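Local coordinates for protein hypothetical glycoside hydrolase (Parabacteroides distasonis, PDB 3TAW) that is of unknown function but, as a presumed glycoside hydrolase, belongs to a family of carbohydrate-active enzymes built on a five-bladed beta-propeller, at residues V23-P29 with S343-V347; D59-V63 with A86-D90; Q109-E113 with K158-A162. The contacts are given in a common frame with arbitrary orientation. Where two conformers were deposited one is given. Residues are numbered along the deposited sequence.

Contact 1: V23-P29 with S343-V347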
# COMPACT_ATOMS: atom_id res chain seq x y z
N VAL A 23 -14.04 -12.81 -12.06
CA VAL A 23 -12.73 -13.32 -11.61
C VAL A 23 -12.41 -13.07 -10.13
O VAL A 23 -11.61 -13.80 -9.53
CB VAL A 23 -11.54 -12.77 -12.45
CG1 VAL A 23 -11.80 -12.95 -13.93
CG2 VAL A 23 -11.22 -11.31 -12.12
N ASN A 24 -12.99 -12.02 -9.57
CA ASN A 24 -12.63 -11.64 -8.21
C ASN A 24 -13.41 -12.40 -7.17
O ASN A 24 -14.55 -12.81 -7.42
CB ASN A 24 -12.83 -10.14 -7.98
CG ASN A 24 -11.77 -9.30 -8.65
OD1 ASN A 24 -10.62 -9.69 -8.73
ND2 ASN A 24 -12.15 -8.11 -9.09
N PRO A 25 -12.79 -12.61 -5.99
CA PRO A 25 -11.43 -12.26 -5.63
C PRO A 25 -10.39 -13.21 -6.21
O PRO A 25 -10.68 -14.39 -6.41
CB PRO A 25 -11.41 -12.38 -4.10
CG PRO A 25 -12.53 -13.31 -3.77
CD PRO A 25 -13.48 -13.34 -4.91
N VAL A 26 -9.18 -12.69 -6.43
CA VAL A 26 -8.11 -13.45 -7.04
C VAL A 26 -7.19 -14.15 -6.01
O VAL A 26 -6.46 -15.07 -6.38
CB VAL A 26 -7.29 -12.59 -8.03
CG1 VAL A 26 -8.18 -12.14 -9.19
CG2 VAL A 26 -6.63 -11.41 -7.31
N ILE A 27 -7.23 -13.71 -4.75
CA ILE A 27 -6.55 -14.41 -3.64
C ILE A 27 -7.50 -14.53 -2.47
O ILE A 27 -8.03 -13.53 -1.98
CB ILE A 27 -5.26 -13.72 -3.13
CG1 ILE A 27 -4.32 -13.38 -4.29
CG2 ILE A 27 -4.56 -14.58 -1.99
CD1 ILE A 27 -3.46 -14.50 -4.79
N LYS A 28 -7.71 -15.78 -2.05
CA LYS A 28 -8.52 -16.11 -0.89
C LYS A 28 -7.68 -16.90 0.14
O LYS A 28 -6.67 -17.51 -0.22
CB LYS A 28 -9.68 -16.98 -1.33
CG LYS A 28 -10.55 -16.42 -2.44
CD LYS A 28 -11.61 -17.46 -2.87
CE LYS A 28 -12.36 -17.00 -4.10
NZ LYS A 28 -13.11 -18.11 -4.81
N PRO A 29 -8.10 -16.92 1.41
CA PRO A 29 -7.42 -17.73 2.43
C PRO A 29 -7.31 -19.21 2.09
O PRO A 29 -8.16 -19.78 1.37
CB PRO A 29 -8.33 -17.55 3.67
CG PRO A 29 -8.90 -16.20 3.48
CD PRO A 29 -9.18 -16.11 2.01
N SER A 343 -10.24 -8.82 3.84
CA SER A 343 -10.46 -10.27 3.74
C SER A 343 -9.97 -10.97 2.49
O SER A 343 -9.61 -12.15 2.57
CB SER A 343 -11.94 -10.59 3.93
OG SER A 343 -12.32 -10.39 5.29
N PHE A 344 -10.01 -10.28 1.35
CA PHE A 344 -9.61 -10.85 0.06
C PHE A 344 -8.75 -9.87 -0.74
O PHE A 344 -8.66 -8.69 -0.40
CB PHE A 344 -10.81 -11.25 -0.79
CG PHE A 344 -11.77 -12.20 -0.10
CD1 PHE A 344 -11.54 -13.56 -0.10
CD2 PHE A 344 -12.90 -11.72 0.55
CE1 PHE A 344 -12.42 -14.44 0.54
CE2 PHE A 344 -13.76 -12.61 1.21
CZ PHE A 344 -13.52 -13.95 1.19
N VAL A 345 -8.10 -10.39 -1.78
CA VAL A 345 -7.46 -9.56 -2.80
C VAL A 345 -8.27 -9.62 -4.10
O VAL A 345 -8.66 -10.70 -4.55
CB VAL A 345 -6.03 -10.00 -3.07
CG1 VAL A 345 -5.42 -9.14 -4.21
CG2 VAL A 345 -5.19 -9.89 -1.78
N ALA A 346 -8.49 -8.45 -4.69
CA ALA A 346 -9.13 -8.32 -6.00
C ALA A 346 -8.27 -7.48 -6.96
O ALA A 346 -7.32 -6.81 -6.53
CB ALA A 346 -10.55 -7.72 -5.87
N VAL A 347 -8.59 -7.61 -8.26
CA VAL A 347 -7.93 -6.89 -9.34
C VAL A 347 -8.94 -6.06 -10.16
O VAL A 347 -10.08 -6.48 -10.37
CB VAL A 347 -7.11 -7.84 -10.26
CG1 VAL A 347 -8.02 -8.77 -11.09
CG2 VAL A 347 -6.15 -7.04 -11.15

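Contact 2: D59-V63 with A86-D90. With EDO (1,2-ethanediol), chain M.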
# COMPACT_ATOMS: atom_id res chain seq x y z
N ASP A 59 11.04 -11.00 -13.22
CA ASP A 59 11.28 -12.16 -14.07
C ASP A 59 10.12 -12.44 -15.02
O ASP A 59 9.66 -13.58 -15.13
CB ASP A 59 11.61 -13.41 -13.21
CG ASP A 59 12.39 -14.46 -13.97
OD1 ASP A 59 12.79 -14.22 -15.11
OD2 ASP A 59 12.63 -15.55 -13.40
N GLY A 60 9.65 -11.38 -15.67
CA GLY A 60 8.63 -11.48 -16.70
C GLY A 60 7.19 -11.63 -16.23
O GLY A 60 6.29 -11.71 -17.06
N LYS A 61 6.96 -11.68 -14.91
CA LYS A 61 5.65 -11.91 -14.35
C LYS A 61 5.20 -10.82 -13.38
O LYS A 61 6.03 -10.13 -12.77
CB LYS A 61 5.59 -13.23 -13.60
CG LYS A 61 5.88 -14.44 -14.52
CD LYS A 61 5.73 -15.76 -13.80
CE LYS A 61 6.12 -16.93 -14.69
NZ LYS A 61 5.79 -18.24 -14.02
N ILE A 62 3.89 -10.74 -13.20
CA ILE A 62 3.33 -9.95 -12.12
C ILE A 62 3.56 -10.74 -10.83
O ILE A 62 3.32 -11.94 -10.81
CB ILE A 62 1.83 -9.69 -12.31
CG1 ILE A 62 1.62 -8.76 -13.49
CG2 ILE A 62 1.22 -9.08 -11.03
CD1 ILE A 62 0.15 -8.56 -13.88
N VAL A 63 4.03 -10.06 -9.79
CA VAL A 63 4.15 -10.65 -8.45
C VAL A 63 3.25 -9.86 -7.53
O VAL A 63 3.34 -8.64 -7.45
CB VAL A 63 5.61 -10.67 -7.93
CG1 VAL A 63 5.68 -11.15 -6.46
CG2 VAL A 63 6.50 -11.54 -8.87
N ALA A 86 2.88 -14.54 -4.85
CA ALA A 86 2.03 -15.11 -5.89
C ALA A 86 2.42 -14.52 -7.23
O ALA A 86 2.62 -13.30 -7.34
CB ALA A 86 0.57 -14.81 -5.60
N THR A 87 2.51 -15.36 -8.27
CA THR A 87 2.90 -14.89 -9.59
C THR A 87 1.79 -15.10 -10.62
O THR A 87 0.96 -16.01 -10.50
CB THR A 87 4.15 -15.59 -10.13
OG1 THR A 87 3.85 -16.96 -10.42
CG2 THR A 87 5.31 -15.52 -9.14
N SER A 88 1.80 -14.27 -11.67
CA SER A 88 0.78 -14.38 -12.71
C SER A 88 1.32 -13.88 -14.04
O SER A 88 2.16 -12.98 -14.06
CB SER A 88 -0.46 -13.54 -12.35
OG SER A 88 -1.44 -13.66 -13.36
N THR A 89 0.83 -14.47 -15.13
CA THR A 89 1.17 -13.98 -16.47
C THR A 89 -0.01 -13.28 -17.13
O THR A 89 0.15 -12.76 -18.25
CB THR A 89 1.69 -15.08 -17.39
OG1 THR A 89 0.71 -16.13 -17.50
CG2 THR A 89 2.99 -15.64 -16.83
N ASP A 90 -1.18 -13.29 -16.49
CA ASP A 90 -2.36 -12.62 -17.04
C ASP A 90 -2.97 -11.59 -16.07
O ASP A 90 -3.94 -10.92 -16.41
CB ASP A 90 -3.42 -13.64 -17.54
CG ASP A 90 -4.05 -14.47 -16.42
OD1 ASP A 90 -3.81 -14.26 -15.20
OD2 ASP A 90 -4.85 -15.38 -16.79
C1 EDO M . 1.73 -18.24 -13.23
O1 EDO M . 2.96 -17.58 -12.96
C2 EDO M . 2.07 -19.63 -13.72
O2 EDO M . 2.88 -19.54 -14.91

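Contact 3: Q109-E113 with K158-A162. With EDO (1,2-ethanediol), chain L.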
# COMPACT_ATOMS: atom_id res chain seq x y z
N GLN A 109 14.81 -7.15 13.72
CA GLN A 109 13.58 -6.38 13.89
C GLN A 109 12.58 -7.07 14.78
O GLN A 109 11.41 -6.66 14.82
CB GLN A 109 12.93 -6.09 12.52
CG GLN A 109 13.80 -5.28 11.61
CD GLN A 109 14.23 -3.98 12.24
OE1 GLN A 109 13.41 -3.24 12.79
NE2 GLN A 109 15.53 -3.67 12.16
N ALA A 110 13.03 -8.06 15.56
CA ALA A 110 12.10 -8.91 16.29
C ALA A 110 11.19 -8.12 17.22
O ALA A 110 9.99 -8.37 17.27
CB ALA A 110 12.85 -10.03 17.04
N GLU A 111 11.75 -7.16 17.97
CA GLU A 111 10.96 -6.40 18.94
C GLU A 111 9.86 -5.58 18.29
O GLU A 111 8.76 -5.47 18.83
CB GLU A 111 11.82 -5.48 19.81
CG GLU A 111 11.07 -5.00 21.05
CD GLU A 111 11.80 -3.94 21.84
OE1 GLU A 111 12.57 -3.15 21.25
OE2 GLU A 111 11.59 -3.88 23.07
N ASN A 112 10.15 -5.01 17.12
CA ASN A 112 9.18 -4.15 16.45
C ASN A 112 8.09 -4.93 15.73
O ASN A 112 7.00 -4.40 15.48
CB ASN A 112 9.88 -3.24 15.44
CG ASN A 112 10.68 -2.13 16.07
OD1 ASN A 112 10.88 -2.09 17.30
ND2 ASN A 112 11.18 -1.22 15.23
N GLU A 113 8.39 -6.18 15.39
CA GLU A 113 7.52 -6.99 14.53
C GLU A 113 6.82 -8.15 15.24
O GLU A 113 5.99 -8.81 14.63
CB GLU A 113 8.33 -7.53 13.35
CG GLU A 113 8.77 -6.43 12.41
CD GLU A 113 9.64 -6.92 11.25
OE1 GLU A 113 9.89 -8.13 11.11
OE2 GLU A 113 10.07 -6.03 10.49
N LYS A 158 16.33 -6.43 6.11
CA LYS A 158 15.49 -5.52 6.87
C LYS A 158 16.36 -4.40 7.43
O LYS A 158 17.35 -4.67 8.14
CB LYS A 158 14.77 -6.24 8.00
CG LYS A 158 13.76 -7.29 7.54
CD LYS A 158 13.02 -7.89 8.72
CE LYS A 158 12.13 -9.05 8.29
NZ LYS A 158 11.47 -9.76 9.44
N PHE A 159 16.01 -3.15 7.13
CA PHE A 159 16.77 -2.00 7.63
C PHE A 159 16.12 -1.27 8.80
O PHE A 159 16.72 -0.34 9.38
CB PHE A 159 17.03 -1.02 6.48
CG PHE A 159 17.96 -1.56 5.44
CD1 PHE A 159 19.33 -1.44 5.61
CD2 PHE A 159 17.48 -2.20 4.31
CE1 PHE A 159 20.22 -1.96 4.66
CE2 PHE A 159 18.36 -2.71 3.35
CZ PHE A 159 19.73 -2.59 3.53
N GLY A 160 14.94 -1.72 9.18
CA GLY A 160 14.22 -1.12 10.30
C GLY A 160 13.37 0.07 9.92
O GLY A 160 13.19 0.37 8.73
N PRO A 161 12.85 0.77 10.93
CA PRO A 161 11.91 1.87 10.70
C PRO A 161 12.46 2.97 9.81
O PRO A 161 13.63 3.37 9.94
CB PRO A 161 11.65 2.40 12.12
CG PRO A 161 11.87 1.20 13.01
CD PRO A 161 13.01 0.47 12.37
N ALA A 162 11.61 3.46 8.90
CA ALA A 162 12.00 4.49 7.94
C ALA A 162 12.41 5.80 8.63
O ALA A 162 13.25 6.53 8.09
CB ALA A 162 10.86 4.75 6.98
C1 EDO L . 12.28 1.00 17.85
O1 EDO L . 12.59 1.08 16.45
C2 EDO L . 12.44 2.36 18.52
O2 EDO L . 13.79 2.81 18.47

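Contact 1: V23-P29 with S343-V347
Both ends of the Asn-24 amide engage the backbone of Val-347: OD1 of Asn-24 accepts from N of Val-347 at 2.9 Å, and ND2 of Asn-24 donates to O of Val-347, also at 2.9 Å. The side chain thus plays the part that a paired residue would play on a neighbouring antiparallel strand. Further along, O of Val-345 receives two bonds, from N of Val-26 at 2.8 Å and, more weakly, from N of Ile-27 at 3.3 Å, while N of Val-345 donates to O of Ile-27 at 3.1 Å. Two residues facing one make a classic beta bulge. The cis peptide before Pro-25 bends the chain just ahead of it. Outside the bonds, Pro-25 CB packs on Phe-344 CB (3.5 Å), Pro-29 CD lies 3.9 Å from Phe-344 CE1, and CG1 of Val-26 is 3.9 Å from CG1 of Val-347. Phe-311 of helix 310-313 joins Pro-25 and Phe-344. The N-terminal segment therefore runs antiparallel along the outer side of strand 344-350, the last strand of the chain, an arrangement matching the "velcro" closure of beta-propellers, in which the two ends of the chain complete one blade.

Contact 2: D59-V63 with A86-D90
Asp-59 and Gly-60 take positive phi angles, as in a type I' turn, and so reverse the chain tightly between strand 49-58 and strand 61-69; the carbonyl of Gly-60 is hydrogen-bonded to the hydroxyl of Tyr-330. Lys-61 points its CB toward the neighbouring strand, with CB 3.5 Å from O of Ser-88, and its extended aliphatic chain runs past the threonines: CG of Lys-61 lies 3.9 Å from CG2 of Thr-89, and CD of Lys-61 4.0 Å from CB of Thr-87. At its end, NZ of Lys-61 donates to O1 of a 1,2-ethanediol molecule at 3.1 Å, and OG1 of Thr-87 is hydrogen-bonded to the same O1 at 2.8 Å. Ile-62 and Ser-88 form an antiparallel hydrogen-bonded pair: N of Ile-62 to O of Ser-88 is 3.0 Å, N of Ser-88 to O of Ile-62 2.9 Å. These are the second and third strands of a four-stranded antiparallel propeller blade, and the Ile-62 side chain packs against Val-328, Tyr-330, Tyr-335 and Tyr-337 of the C-terminal sheet. Ser-88 OG, bonded to His-93 O, also accepts from N of Asp-90 at 3.2 Å in an ST turn where the strand ends. Val-63 and Thr-87 form the next, non-hydrogen-bonded pair; CG2 of Val-63 is 4.2 Å from CG2 of Thr-87, and CA of Val-63 makes a CA-H...O contact of 3.3 Å with O of Ala-86.

Contact 3: Q109-E113 with K158-A162
A single salt bridge, 2.8 Å from NZ of Lys-158 to OE1 of Glu-113, is the direct polar link between the short helix 110-113 and strand 157-161. The lysine ammonium is richly supplied: it also forms a salt bridge with Asp-107, donates to the carbonyl of Tyr-103 and makes a cation-pi contact with Phe-102. On the glutamate, OE2 accepts from Gln-137 and is hydrogen-bonded to the hydroxyl of Tyr-135, so both carboxylate oxygens have partners.

Gln-109, at the N-cap position, is the residue most deeply wedged against the strand. Its OE1 accepts from NE2 of Gln-137, and its backbone N is bonded to Asp-107. Its carbonyl takes up weak bonds from N of Asn-112 and N of Glu-113, both at 3.1 Å. CG of Gln-109 rests 3.9 Å from CB of Lys-158, while OE1 of Gln-109 comes within 3.4 Å of CA of Gly-160. A CB on Gly-160 would crowd the Gln-109 amide and clash with Pro-161. ND2 of Asn-112 donates to OE1 of Gln-137 and, at 3.0 Å, to O1 of a 1,2-ethanediol molecule; the same ND2 of Asn-112 lies 3.4 Å from CG of Pro-161.

Gln-137 thus serves Gln-109, Asn-112 and Glu-113 from strand 131-138. The helix belongs to the connection leading from strand 95-96 into strand 117-125, and this contact sets it beside 157-161, the edge strand of the next antiparallel blade, whose backbone pairs on with strand 143-150.

From the N terminus, residues 23-29 are met first, but their partner, 343-347, comes only near the C-terminal end, so contact 1 closes a loop spanning almost the whole chain. Contacts 2 and 3 are both nested inside it, in series: 59-63 closes with 86-90 before 109-113 opens toward 158-162. Contact 2 holds strands of one four-stranded sheet together, contact 3 ties the connection leaving that sheet to the edge of the next, and contact 1 joins the chain start to the C-terminal sheet. Contacts 1 and 2 touch through CD1 of Ile-27 and CB of Ala-86, 4.1 Å apart; contact 3 lies about 16 Å from contact 2 at the nearest atoms.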